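MIPZ (PDB 2XJ9) is an ATPase that positions the division plane, acting as a cell division inhibitor whose nucleotide-bound dimer probably binds the nucleoid. Local coordinates at residues 14-19 against 130-135; 135-140 against 193-198; 185-190 against 218-223. The protein carries 1 engineered substitution. All coordinates share one frame; numbering follows the deposited sequence.

How the interactions relate
Interaction 1 is the core of the three: every residue that touches is buried, glycine-rich backbone amides grip phosphate, and one proline packs against the loop. Interactions 2 and 3 lie farther from the chain's centre and rely more on charge; interaction 2 is mostly buried, with R198 at its exposed rim, and interaction 3 partly buried. A backbone bond from N186 to M133 ties strands 128-134 and 180-186, which serve interactions 1 and 3. Interaction 2 begins at D135, where interaction 1 ends, and R196 bonds A189 of interaction 3. One nucleotide gives phosphates to interaction 1 and adenine to interaction 3; the other meets interaction 1 at its terminal phosphate and interaction 2 at its ribose.

Interaction 1 (14-19 against 130-135); sequences GGAGKS and VTPMND. With MG (magnesium ion), chain C; AGS (phosphothiophosphoric acid-adenylate ester), chain D; AGS (phosphothiophosphoric acid-adenylate ester), chain F.
A16, G17 and K18 sit on P132, and this is the tightly packed end of the contact. The methyl of A16 faces the carbonyl of P132, while CG of the proline ring lies 3.6 Å from the backbone N of K18. At G17 the backbone angles would press any CB against the carbonyl O of A16. The side chain of K18 crosses the proline at about a right angle, CG to CG 4.1 Å, and then turns off. Its CG is anti to the carbonyl carbon, and a bend at chi4 (-77°) brings NZ to the phosphate, 2.9 Å from O1B of the chain D nucleotide. The same O1B also takes the N-H of G17 at 3.0 Å and a weaker bond from K18 N. S19 OG, hydrogen-bonded to D110, coordinates the magnesium ion at 2.5 Å.

The other end is looser and polar. Here a single hydrogen bond spans the segments, from N134 ND2 to G15 O, 3.2 Å long with 143° at the hydrogen; the donor stands well above the carbonyl plane. The other half of this amide is engaged too, since OD1 of N134 accepts from R187 of the second subunit. This is the side that faces the partner: G14 N donates to O3G of the chain F nucleotide, 3.1 Å away, so the loop touches both ligands at once.

A phosphate-wrapping turn between the first strand and helix 18-30, with K13 reaching the nucleotide of the second subunit, is the deviant Walker A P-loop of the MinD/ParA ATPases, seen here in its sandwich dimer.

Interaction 2 (135-140 against 193-198); sequences DSFVDF and ARNRKR. With AGS (phosphothiophosphoric acid-adenylate ester), chain F.
D135 and R196 meet through a weak salt bridge, OD1 to NH2 3.4 Å. The carboxylate oxygen comes in at the guanidinium edge, near its plane, the two flat groups turned 31° apart. CG of D135, anti to the backbone N (chi1 -167°), carries the carboxylate toward R196. Beside them, F137 and N195 run antiparallel with ring and amide planes 54° apart; ND2 of N195 lies in the ring plane, 3.6 Å from CD1 of F137. Water 2 accepts from F137 N and gives a weak bond to N195 OD1.

One shell out, R196 is steadied by a bond from NH1 to A189 O. D135 has a second, long and weak ion-pair partner in R185. F137 also packs on P229 of the second subunit. The turn that carries its ring is set by S136, an N-cap whose OG accepts from V138 N at 3.2 Å. That OG also shares a hydrogen bond with O2' of the chain F nucleotide, 2.6 Å away, and O3' donates to OD1 of D139.

A short capped helix after strand 128-134 thus holds the ribose in the nucleotide sandwich dimer, while K18 of the second subunit binds the phosphate.

Interaction 3 (185-190 against 218-223); sequences RNRLAT and LRDRVI. With AGS (phosphothiophosphoric acid-adenylate ester), chain D.
R187 and D220 run alongside each other in the same direction, with the adenine of the chain D nucleotide next to them. From CB, which starts out away from 218-223, the arginine meets the ligand atom by atom. CG, anti to the carbonyl carbon (chi1 -80°), comes 3.3 Å from C5 of the adenine. CD is shared, meeting OD1 of D220 and, at 3.6 Å, C4 of the base. NE and CZ pass the ribose, whose O4' lies over one face of the guanidinium, offset toward its rim. At the tip the two nitrogens part: NH2 makes a salt bridge to OD1 of D220 at 3.6 Å, while NH1 bonds OD1 of N134 in the second subunit. D220 OD1 sits at the guanidinium edge, with the carboxylate plane turned 79° from it. An alanine at R187 would probably cost D220 this salt bridge, with a long, weak pairing to R225 remaining, leave OD1 of that N134 without this donor, and open a gap beside the adenine and ribose.

The backbones fix this layout. L188 N donates to L218 O, 3.1 Å and nearly straight at 170°, and D220 N donates to L188 O at 2.8 Å, giving a single beta bridge between L188 and R219. From the bridged segment the base edge is read. R219 O accepts from N6 of the adenine at 3.2 Å. R221 N donates to N1 of the adenine at 3.0 Å. The base is thereby recognised by main-chain atoms.

In the fold, 185-190 leaves the end of strand 180-186, which runs between strands 128-134 and 213-215 in the parallel sheet. R185 and L188 touch helix 194-210, and L218 and R219 rest on helix 249-263, where E256 also forms a salt bridge with R221.

Interaction 1 (14-19 against 130-135)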
# COMPACT_ATOMS: atom_id res chain seq x y z
N GLY A 14 0.72 3.05 2.31
CA GLY A 14 0.86 1.70 1.81
C GLY A 14 0.84 1.78 0.30
O GLY A 14 0.24 2.67 -0.27
N GLY A 15 1.50 0.85 -0.37
CA GLY A 15 1.38 0.74 -1.81
C GLY A 15 1.96 1.90 -2.59
O GLY A 15 1.68 2.04 -3.77
N ALA A 16 2.77 2.72 -1.95
CA ALA A 16 3.43 3.81 -2.64
C ALA A 16 4.39 3.28 -3.70
O ALA A 16 4.72 4.01 -4.64
CB ALA A 16 4.14 4.72 -1.65
N GLY A 17 4.82 2.03 -3.57
CA GLY A 17 5.79 1.46 -4.50
C GLY A 17 7.20 1.26 -3.92
O GLY A 17 8.12 0.87 -4.66
N LYS A 18 7.36 1.51 -2.62
CA LYS A 18 8.64 1.34 -1.93
C LYS A 18 9.38 0.08 -2.31
O LYS A 18 10.52 0.16 -2.71
CB LYS A 18 8.46 1.36 -0.42
CG LYS A 18 8.06 2.72 0.12
CD LYS A 18 7.84 2.69 1.62
CE LYS A 18 6.96 1.54 2.05
NZ LYS A 18 5.53 1.83 1.76
N SER A 19 8.76 -1.08 -2.17
CA SER A 19 9.48 -2.33 -2.41
C SER A 19 9.86 -2.50 -3.86
O SER A 19 10.87 -3.13 -4.18
CB SER A 19 8.71 -3.55 -1.94
OG SER A 19 8.45 -3.47 -0.55
N VAL A 130 14.68 7.88 -0.70
CA VAL A 130 13.84 7.81 -1.89
C VAL A 130 12.40 7.56 -1.48
O VAL A 130 12.11 6.55 -0.85
CB VAL A 130 14.30 6.69 -2.81
CG1 VAL A 130 13.55 6.74 -4.09
CG2 VAL A 130 15.77 6.84 -3.07
N THR A 131 11.50 8.48 -1.81
CA THR A 131 10.10 8.37 -1.38
C THR A 131 9.13 8.36 -2.57
O THR A 131 8.66 9.41 -3.00
CB THR A 131 9.69 9.53 -0.49
OG1 THR A 131 10.19 9.30 0.82
CG2 THR A 131 8.20 9.61 -0.41
N PRO A 132 8.82 7.17 -3.09
CA PRO A 132 7.93 7.04 -4.23
C PRO A 132 6.53 7.25 -3.76
O PRO A 132 6.23 6.85 -2.66
CB PRO A 132 8.09 5.58 -4.61
CG PRO A 132 8.31 4.92 -3.32
CD PRO A 132 9.13 5.86 -2.49
N MET A 133 5.68 7.86 -4.57
CA MET A 133 4.28 7.98 -4.20
C MET A 133 3.36 7.83 -5.41
O MET A 133 3.79 7.99 -6.56
CB MET A 133 4.03 9.33 -3.54
CG MET A 133 3.86 10.47 -4.51
SD MET A 133 3.51 12.03 -3.67
CE MET A 133 1.84 11.78 -3.07
N ASN A 134 2.09 7.51 -5.15
CA ASN A 134 1.09 7.48 -6.20
C ASN A 134 0.68 8.90 -6.55
O ASN A 134 0.66 9.80 -5.71
CB ASN A 134 -0.16 6.71 -5.79
CG ASN A 134 0.06 5.21 -5.71
OD1 ASN A 134 0.18 4.53 -6.72
ND2 ASN A 134 0.06 4.67 -4.49
N ASP A 135 0.34 9.07 -7.82
CA ASP A 135 -0.22 10.30 -8.34
C ASP A 135 -1.65 10.44 -7.80
O ASP A 135 -2.61 10.07 -8.46
CB ASP A 135 -0.22 10.17 -9.85
CG ASP A 135 -0.48 11.46 -10.54
OD1 ASP A 135 -1.13 11.42 -11.62
OD2 ASP A 135 -0.03 12.50 -10.02
MG MG C . 6.18 -4.00 0.28
PG AGS D . 3.68 -1.71 1.32
S1G AGS D . 3.09 -0.67 2.28
O2G AGS D . 2.88 -2.98 1.16
O3G AGS D . 5.15 -2.04 1.51
PB AGS D . 4.94 -0.76 -1.08
O1B AGS D . 5.23 0.71 -0.94
O2B AGS D . 5.94 -1.86 -0.82
O3B AGS D . 3.65 -1.02 -0.15
PA AGS D . 4.79 -2.01 -3.64
O1A AGS D . 6.22 -1.76 -4.07
O2A AGS D . 4.39 -3.36 -3.18
O3A AGS D . 4.35 -0.93 -2.55
O5' AGS D . 3.81 -1.54 -4.81
C5' AGS D . 2.41 -1.64 -4.63
C4' AGS D . 1.78 -2.50 -5.74
O4' AGS D . 2.04 -1.80 -6.94
C3' AGS D . 2.42 -3.86 -5.96
O3' AGS D . 1.43 -4.75 -6.44
C2' AGS D . 3.43 -3.71 -7.07
O2' AGS D . 3.53 -4.96 -7.78
C1' AGS D . 2.79 -2.58 -7.86
N9 AGS D . 3.62 -1.53 -8.49
C8 AGS D . 4.33 -0.58 -7.84
N7 AGS D . 4.94 0.27 -8.72
C5 AGS D . 4.57 -0.14 -9.95
C6 AGS D . 4.84 0.31 -11.30
N6 AGS D . 5.64 1.38 -11.51
N1 AGS D . 4.26 -0.38 -12.31
C2 AGS D . 3.48 -1.45 -12.11
N3 AGS D . 3.19 -1.92 -10.90
C4 AGS D . 3.70 -1.31 -9.80
PG AGS F . -3.13 1.51 2.98
S1G AGS F . -4.38 1.70 3.81
O2G AGS F . -2.34 0.21 3.18
O3G AGS F . -2.25 2.73 2.95
PB AGS F . -5.21 1.15 0.96
O1B AGS F . -5.31 -0.34 0.85
O2B AGS F . -6.08 2.00 1.83
O3B AGS F . -3.68 1.43 1.45
PA AGS F . -5.93 3.01 -1.03
O1A AGS F . -7.39 2.65 -0.97
O2A AGS F . -5.48 4.30 -0.41
O3A AGS F . -5.15 1.69 -0.54
O5' AGS F . -5.47 3.04 -2.56
C5' AGS F . -4.10 3.09 -2.94
C4' AGS F . -3.92 4.21 -3.97
O4' AGS F . -4.60 3.85 -5.16
C3' AGS F . -4.51 5.56 -3.59
O3' AGS F . -3.67 6.63 -4.05
C2' AGS F . -5.83 5.66 -4.30
O2' AGS F . -5.85 7.01 -4.69
C1' AGS F . -5.63 4.79 -5.51
N9 AGS F . -6.68 3.88 -6.06
C8 AGS F . -7.09 2.75 -5.46
N7 AGS F . -7.97 2.10 -6.25
C5 AGS F . -8.12 2.80 -7.39
C6 AGS F . -8.92 2.64 -8.64
N6 AGS F . -9.74 1.57 -8.83
N1 AGS F . -8.79 3.60 -9.58
C2 AGS F . -7.97 4.67 -9.40
N3 AGS F . -7.22 4.88 -8.30
C4 AGS F . -7.26 3.98 -7.27
O HOH W 1 7.41 -2.41 1.29

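Interaction 2 (135-140 against 193-198)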
# COMPACT_ATOMS: atom_id res chain seq x y z
N ASP A 135 0.34 9.07 -7.82
CA ASP A 135 -0.22 10.30 -8.34
C ASP A 135 -1.65 10.44 -7.80
O ASP A 135 -2.61 10.07 -8.46
CB ASP A 135 -0.22 10.17 -9.85
CG ASP A 135 -0.48 11.46 -10.54
OD1 ASP A 135 -1.13 11.42 -11.62
OD2 ASP A 135 -0.03 12.50 -10.02
N SER A 136 -1.79 10.96 -6.59
CA SER A 136 -3.07 10.86 -5.91
C SER A 136 -3.06 11.64 -4.60
O SER A 136 -2.09 11.59 -3.84
CB SER A 136 -3.38 9.39 -5.62
OG SER A 136 -4.45 9.25 -4.71
N PHE A 137 -4.15 12.34 -4.34
CA PHE A 137 -4.28 13.10 -3.13
C PHE A 137 -4.39 12.25 -1.87
O PHE A 137 -4.10 12.71 -0.76
CB PHE A 137 -5.45 14.03 -3.26
CG PHE A 137 -5.10 15.32 -3.90
CD1 PHE A 137 -5.42 15.58 -5.22
CD2 PHE A 137 -4.39 16.28 -3.18
CE1 PHE A 137 -5.07 16.78 -5.80
CE2 PHE A 137 -4.05 17.49 -3.77
CZ PHE A 137 -4.39 17.74 -5.09
N VAL A 138 -4.78 11.01 -2.04
CA VAL A 138 -4.82 10.05 -0.95
C VAL A 138 -3.41 9.80 -0.45
O VAL A 138 -3.17 9.80 0.75
CB VAL A 138 -5.48 8.74 -1.41
CG1 VAL A 138 -5.54 7.73 -0.27
CG2 VAL A 138 -6.87 9.03 -1.94
N ASP A 139 -2.47 9.58 -1.37
CA ASP A 139 -1.06 9.44 -0.98
C ASP A 139 -0.53 10.75 -0.44
O ASP A 139 0.07 10.78 0.61
CB ASP A 139 -0.19 8.99 -2.16
CG ASP A 139 -0.40 7.53 -2.54
OD1 ASP A 139 -1.51 7.00 -2.42
OD2 ASP A 139 0.56 6.89 -2.98
N PHE A 140 -0.79 11.83 -1.15
CA PHE A 140 -0.26 13.13 -0.80
C PHE A 140 -0.55 13.53 0.64
O PHE A 140 0.15 14.36 1.21
CB PHE A 140 -0.80 14.19 -1.73
CG PHE A 140 -0.24 15.55 -1.45
CD1 PHE A 140 -0.94 16.47 -0.70
CD2 PHE A 140 0.99 15.92 -1.95
CE1 PHE A 140 -0.43 17.73 -0.46
CE2 PHE A 140 1.50 17.18 -1.71
CZ PHE A 140 0.80 18.07 -0.97
N ALA A 193 -4.73 14.30 -16.56
CA ALA A 193 -4.13 15.62 -16.75
C ALA A 193 -4.52 16.62 -15.66
O ALA A 193 -3.66 17.21 -15.00
CB ALA A 193 -4.51 16.16 -18.11
N ARG A 194 -5.82 16.81 -15.48
CA ARG A 194 -6.33 17.77 -14.50
C ARG A 194 -5.83 17.47 -13.09
O ARG A 194 -5.33 18.37 -12.41
CB ARG A 194 -7.87 17.78 -14.52
CG ARG A 194 -8.46 17.31 -15.85
CD ARG A 194 -9.99 17.26 -15.81
NE ARG A 194 -10.54 18.57 -15.49
CZ ARG A 194 -10.81 19.50 -16.39
NH1 ARG A 194 -11.31 20.68 -16.01
NH2 ARG A 194 -10.59 19.26 -17.69
N ASN A 195 -5.97 16.20 -12.66
CA ASN A 195 -5.52 15.74 -11.34
C ASN A 195 -3.99 15.78 -11.21
O ASN A 195 -3.45 16.16 -10.15
CB ASN A 195 -6.08 14.33 -11.02
CG ASN A 195 -5.91 13.93 -9.53
OD1 ASN A 195 -5.38 12.85 -9.21
ND2 ASN A 195 -6.37 14.80 -8.62
N ARG A 196 -3.29 15.41 -12.29
CA ARG A 196 -1.82 15.42 -12.32
C ARG A 196 -1.26 16.84 -12.20
O ARG A 196 -0.12 17.04 -11.76
CB ARG A 196 -1.29 14.76 -13.59
CG ARG A 196 0.24 14.68 -13.66
CD ARG A 196 0.71 13.26 -13.95
NE ARG A 196 0.46 12.89 -15.35
CZ ARG A 196 -0.05 11.73 -15.75
NH1 ARG A 196 -0.23 11.52 -17.05
NH2 ARG A 196 -0.39 10.78 -14.87
N LYS A 197 -2.07 17.81 -12.58
CA LYS A 197 -1.67 19.20 -12.49
C LYS A 197 -1.94 19.75 -11.09
O LYS A 197 -1.03 20.27 -10.43
CB LYS A 197 -2.42 20.01 -13.54
CG LYS A 197 -1.66 21.22 -13.99
CD LYS A 197 -1.16 22.01 -12.80
CE LYS A 197 -0.59 23.33 -13.27
NZ LYS A 197 -1.52 23.96 -14.25
N ARG A 198 -3.19 19.65 -10.63
CA ARG A 198 -3.52 20.15 -9.30
C ARG A 198 -2.52 19.59 -8.30
O ARG A 198 -2.11 20.29 -7.37
CB ARG A 198 -4.93 19.73 -8.87
CG ARG A 198 -6.05 20.14 -9.81
CD ARG A 198 -7.40 19.99 -9.10
NE ARG A 198 -8.35 19.20 -9.85
CZ ARG A 198 -9.59 19.48 -10.25
NH1 ARG A 198 -10.25 20.61 -10.04
NH2 ARG A 198 -10.17 18.50 -10.92
PG AGS F . -3.13 1.51 2.98
S1G AGS F . -4.38 1.70 3.81
O2G AGS F . -2.34 0.21 3.18
O3G AGS F . -2.25 2.73 2.95
PB AGS F . -5.21 1.15 0.96
O1B AGS F . -5.31 -0.34 0.85
O2B AGS F . -6.08 2.00 1.83
O3B AGS F . -3.68 1.43 1.45
PA AGS F . -5.93 3.01 -1.03
O1A AGS F . -7.39 2.65 -0.97
O2A AGS F . -5.48 4.30 -0.41
O3A AGS F . -5.15 1.69 -0.54
O5' AGS F . -5.47 3.04 -2.56
C5' AGS F . -4.10 3.09 -2.94
C4' AGS F . -3.92 4.21 -3.97
O4' AGS F . -4.60 3.85 -5.16
C3' AGS F . -4.51 5.56 -3.59
O3' AGS F . -3.67 6.63 -4.05
C2' AGS F . -5.83 5.66 -4.30
O2' AGS F . -5.85 7.01 -4.69
C1' AGS F . -5.63 4.79 -5.51
N9 AGS F . -6.68 3.88 -6.06
C8 AGS F . -7.09 2.75 -5.46
N7 AGS F . -7.97 2.10 -6.25
C5 AGS F . -8.12 2.80 -7.39
C6 AGS F . -8.92 2.64 -8.64
N6 AGS F . -9.74 1.57 -8.83
N1 AGS F . -8.79 3.60 -9.58
C2 AGS F . -7.97 4.67 -9.40
N3 AGS F . -7.22 4.88 -8.30
C4 AGS F . -7.26 3.98 -7.27
O HOH W 2 -6.20 12.54 -5.95

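Interaction 3 (185-190 against 218-223)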
# COMPACT_ATOMS: atom_id res chain seq x y z
N ARG A 185 7.05 10.34 -8.41
CA ARG A 185 5.70 9.86 -8.64
C ARG A 185 5.70 8.54 -9.40
O ARG A 185 6.29 8.43 -10.47
CB ARG A 185 4.90 10.88 -9.42
CG ARG A 185 4.67 12.20 -8.72
CD ARG A 185 3.39 12.74 -9.33
NE ARG A 185 3.38 14.16 -9.43
CZ ARG A 185 3.36 14.98 -10.48
NH1 ARG A 185 3.36 16.26 -10.17
NH2 ARG A 185 3.34 14.62 -11.77
N ASN A 186 5.02 7.55 -8.86
CA ASN A 186 5.12 6.19 -9.34
C ASN A 186 3.76 5.66 -9.85
O ASN A 186 2.71 6.21 -9.52
CB ASN A 186 5.71 5.34 -8.21
CG ASN A 186 5.82 3.89 -8.56
OD1 ASN A 186 5.23 3.02 -7.90
ND2 ASN A 186 6.58 3.60 -9.60
N ARG A 187 3.78 4.61 -10.66
CA ARG A 187 2.55 4.09 -11.29
C ARG A 187 1.75 5.14 -12.04
O ARG A 187 0.53 5.16 -11.97
CB ARG A 187 1.65 3.40 -10.27
CG ARG A 187 2.09 1.98 -9.94
CD ARG A 187 0.99 0.99 -10.25
NE ARG A 187 0.28 0.57 -9.06
CZ ARG A 187 -0.62 -0.40 -9.05
NH1 ARG A 187 -1.22 -0.73 -7.92
NH2 ARG A 187 -0.91 -1.05 -10.17
N LEU A 188 2.44 6.01 -12.77
CA LEU A 188 1.77 6.97 -13.61
C LEU A 188 1.02 6.27 -14.75
O LEU A 188 1.49 5.27 -15.31
CB LEU A 188 2.76 7.98 -14.16
CG LEU A 188 3.43 8.86 -13.10
CD1 LEU A 188 4.91 9.10 -13.43
CD2 LEU A 188 2.69 10.17 -12.91
N ALA A 189 -0.16 6.79 -15.07
CA ALA A 189 -0.97 6.27 -16.16
C ALA A 189 -1.08 7.32 -17.25
O ALA A 189 -0.36 8.32 -17.23
CB ALA A 189 -2.33 5.88 -15.65
N THR A 190 -2.02 7.10 -18.16
CA THR A 190 -2.23 7.91 -19.37
C THR A 190 -2.67 9.38 -19.18
O THR A 190 -1.83 10.29 -19.17
CB THR A 190 -3.27 7.23 -20.29
OG1 THR A 190 -4.37 6.74 -19.51
CG2 THR A 190 -2.63 6.07 -21.05
N LEU A 218 8.07 6.73 -12.41
CA LEU A 218 7.88 5.49 -13.16
C LEU A 218 6.42 5.39 -13.61
O LEU A 218 5.54 6.02 -13.02
CB LEU A 218 8.23 4.27 -12.33
CG LEU A 218 9.62 4.25 -11.70
CD1 LEU A 218 9.93 2.84 -11.16
CD2 LEU A 218 10.66 4.68 -12.72
N ARG A 219 6.16 4.63 -14.65
CA ARG A 219 4.79 4.50 -15.11
C ARG A 219 4.32 3.12 -14.78
O ARG A 219 5.13 2.21 -14.60
CB ARG A 219 4.70 4.76 -16.60
CG ARG A 219 5.08 6.18 -16.96
CD ARG A 219 4.55 6.56 -18.32
NE ARG A 219 3.25 5.94 -18.58
CZ ARG A 219 2.41 6.31 -19.54
NH1 ARG A 219 1.26 5.68 -19.70
NH2 ARG A 219 2.73 7.33 -20.34
N ASP A 220 3.01 2.96 -14.67
CA ASP A 220 2.41 1.66 -14.44
C ASP A 220 2.84 0.72 -15.56
O ASP A 220 2.62 0.99 -16.73
CB ASP A 220 0.88 1.84 -14.38
CG ASP A 220 0.17 0.68 -13.74
OD1 ASP A 220 0.83 -0.22 -13.19
OD2 ASP A 220 -1.08 0.67 -13.77
N ARG A 221 3.48 -0.39 -15.22
CA ARG A 221 4.02 -1.27 -16.24
C ARG A 221 4.13 -2.69 -15.75
O ARG A 221 4.86 -2.97 -14.81
CB ARG A 221 5.41 -0.81 -16.62
CG ARG A 221 5.42 0.43 -17.45
CD ARG A 221 6.56 0.35 -18.45
NE ARG A 221 6.43 1.38 -19.47
CZ ARG A 221 6.94 2.60 -19.34
NH1 ARG A 221 7.60 2.92 -18.24
NH2 ARG A 221 6.79 3.49 -20.31
N VAL A 222 3.43 -3.59 -16.42
CA VAL A 222 3.48 -5.00 -16.09
C VAL A 222 4.87 -5.54 -15.78
O VAL A 222 5.03 -6.40 -14.92
CB VAL A 222 2.92 -5.84 -17.27
CG1 VAL A 222 2.34 -7.15 -16.77
CG2 VAL A 222 1.87 -5.03 -18.04
N ILE A 223 5.87 -5.06 -16.51
CA ILE A 223 7.22 -5.58 -16.41
C ILE A 223 7.85 -5.23 -15.05
O ILE A 223 8.83 -5.86 -14.61
CB ILE A 223 8.12 -5.07 -17.58
CG1 ILE A 223 9.48 -5.77 -17.58
CG2 ILE A 223 8.29 -3.57 -17.53
CD1 ILE A 223 9.38 -7.27 -17.79
PG AGS D . 3.68 -1.71 1.32
S1G AGS D . 3.09 -0.67 2.28
O2G AGS D . 2.88 -2.98 1.16
O3G AGS D . 5.15 -2.04 1.51
PB AGS D . 4.94 -0.76 -1.08
O1B AGS D . 5.23 0.71 -0.94
O2B AGS D . 5.94 -1.86 -0.82
O3B AGS D . 3.65 -1.02 -0.15
PA AGS D . 4.79 -2.01 -3.64
O1A AGS D . 6.22 -1.76 -4.07
O2A AGS D . 4.39 -3.36 -3.18
O3A AGS D . 4.35 -0.93 -2.55
O5' AGS D . 3.81 -1.54 -4.81
C5' AGS D . 2.41 -1.64 -4.63
C4' AGS D . 1.78 -2.50 -5.74
O4' AGS D . 2.04 -1.80 -6.94
C3' AGS D . 2.42 -3.86 -5.96
O3' AGS D . 1.43 -4.75 -6.44
C2' AGS D . 3.43 -3.71 -7.07
O2' AGS D . 3.53 -4.96 -7.78
C1' AGS D . 2.79 -2.58 -7.86
N9 AGS D . 3.62 -1.53 -8.49
C8 AGS D . 4.33 -0.58 -7.84
N7 AGS D . 4.94 0.27 -8.72
C5 AGS D . 4.57 -0.14 -9.95
C6 AGS D . 4.84 0.31 -11.30
N6 AGS D . 5.64 1.38 -11.51
N1 AGS D . 4.26 -0.38 -12.31
C2 AGS D . 3.48 -1.45 -12.11
N3 AGS D . 3.19 -1.92 -10.90
C4 AGS D . 3.70 -1.31 -9.80